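Transcriptional regulator (PDB 5CYV) is a MarR-family transcriptional regulator of p-hydroxycinnamate metabolism that binds p-coumaroyl-CoA and probably binds DNA. Local coordinates at the interface of chains A and B. Coordinates in Å, arbitrary orientation; residue numbers count along the deposited sequence, not the author numbering. Chains: chain A/B, Transcriptional regulator.

The interface of chains A and B. Residues chain A 41, 44-45, 48, 61-62; chain B 5-7, 13.
B:Leu7 reaches across to chain A and presses its side chain against A:Ser41, A:Val44 and A:Leu45, all on helix 37-47. CouR is a MarR-family winged helix-turn-helix regulator, a family that typically works as a dimer, and here the N-terminal segment of one subunit lies against the other; the two-fold repeats the contact with the chains exchanged. The packed part centres on the leucine. Its CG stands anti to the backbone N and beside the carbonyl carbon (chi1 179°), and CD2 is the methyl that reaches helix 37-47. CD2 of B:Leu7 sits 3.7 Å from CB of A:Ser41 and 3.7 Å from CG of A:Leu45. Nearer the backbone, CB of B:Leu7 meets CG1 of A:Val44 at 3.8 Å, the leucine and valine side chains crossing at about a right angle. At the start of 3-10 helix 7-9, the backbone N of B:Leu7 donates a nearly straight hydrogen bond (171° at H) to OE2 of A:Glu48, 2.8 Å away. The carboxylate accepts it on its syn side, 30° out of its plane, at the end of a chain extended beyond CG. An alanine in place of A:Glu48 would probably leave this N-H without its carboxylate mate and the start of the 3-10 helix less firmly held against chain A. Contact thins toward both ends. B:Gln5 is poorly ordered, its carbonyl O 3.9 Å from CG1 of A:Val44. At the other end B:Phe13 points the edge of its ring at A:Thr61, with CZ 3.5 Å from the backbone O, while CG of its own chain's B:Leu7 lies over one face toward the rim.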
# COMPACT_ATOMS: atom_id res chain seq x y z
N SER A 41 -6.66 5.08 13.16
CA SER A 41 -6.12 3.82 13.70
C SER A 41 -5.76 3.92 15.19
O SER A 41 -6.08 3.03 15.95
CB SER A 41 -4.87 3.40 12.93
OG SER A 41 -5.23 3.03 11.57
N VAL A 44 -9.00 3.82 17.12
CA VAL A 44 -9.59 2.48 17.21
C VAL A 44 -8.84 1.67 18.24
O VAL A 44 -9.46 1.01 19.07
CB VAL A 44 -9.55 1.77 15.83
CG1 VAL A 44 -9.88 0.28 15.96
CG2 VAL A 44 -10.47 2.47 14.86
N LEU A 45 -7.51 1.73 18.16
CA LEU A 45 -6.77 0.97 19.16
C LEU A 45 -7.07 1.40 20.61
O LEU A 45 -7.18 0.58 21.51
CB LEU A 45 -5.27 1.06 18.86
CG LEU A 45 -4.84 0.31 17.57
CD1 LEU A 45 -3.49 0.77 17.09
CD2 LEU A 45 -4.79 -1.19 17.88
N GLU A 48 -10.37 0.00 21.95
CA GLU A 48 -10.49 -1.45 22.17
C GLU A 48 -10.47 -1.88 23.64
O GLU A 48 -10.79 -3.02 23.94
CB GLU A 48 -9.36 -2.20 21.43
CG GLU A 48 -9.39 -2.14 19.90
CD GLU A 48 -8.21 -2.88 19.20
OE1 GLU A 48 -7.39 -3.60 19.83
OE2 GLU A 48 -8.09 -2.69 17.98
N THR A 61 1.89 -2.02 16.58
CA THR A 61 0.78 -2.52 15.79
C THR A 61 0.70 -1.82 14.44
O THR A 61 0.40 -2.43 13.43
CB THR A 61 -0.55 -2.36 16.56
OG1 THR A 61 -0.48 -3.18 17.71
CG2 THR A 61 -1.78 -2.76 15.72
N MET A 62 0.90 -0.51 14.44
CA MET A 62 0.80 0.29 13.23
C MET A 62 2.08 0.28 12.40
O MET A 62 2.05 0.82 11.30
CB MET A 62 0.45 1.75 13.62
CG MET A 62 -0.94 1.83 14.24
SD MET A 62 -1.38 3.51 14.77
CE MET A 62 -1.30 4.39 13.18
N GLN B 5 -14.10 -5.97 16.19
CA GLN B 5 -13.85 -4.55 16.29
C GLN B 5 -12.35 -4.24 16.28
O GLN B 5 -11.96 -3.06 16.24
CB GLN B 5 -14.52 -3.99 17.53
CG GLN B 5 -16.03 -4.26 17.54
CD GLN B 5 -16.72 -3.73 16.29
OE1 GLN B 5 -16.76 -2.52 16.06
NE2 GLN B 5 -17.26 -4.63 15.48
N ALA B 6 -11.51 -5.28 16.32
CA ALA B 6 -10.09 -5.03 16.52
C ALA B 6 -9.47 -4.53 15.21
O ALA B 6 -9.73 -5.07 14.09
CB ALA B 6 -9.35 -6.28 17.01
N LEU B 7 -8.63 -3.50 15.33
CA LEU B 7 -7.97 -2.91 14.14
C LEU B 7 -7.19 -3.99 13.35
O LEU B 7 -7.22 -4.06 12.14
CB LEU B 7 -7.01 -1.75 14.55
CG LEU B 7 -6.28 -1.10 13.37
CD1 LEU B 7 -7.32 -0.40 12.55
CD2 LEU B 7 -5.20 -0.15 13.89
N PHE B 13 -7.11 -2.19 6.94
CA PHE B 13 -5.90 -1.88 7.70
C PHE B 13 -4.78 -2.82 7.32
O PHE B 13 -3.62 -2.38 7.13
CB PHE B 13 -6.16 -1.97 9.25
CG PHE B 13 -4.88 -2.00 10.08
CD1 PHE B 13 -4.18 -0.78 10.31
CD2 PHE B 13 -4.37 -3.17 10.59
CE1 PHE B 13 -3.00 -0.80 11.07
CE2 PHE B 13 -3.20 -3.21 11.34
CZ PHE B 13 -2.50 -1.98 11.58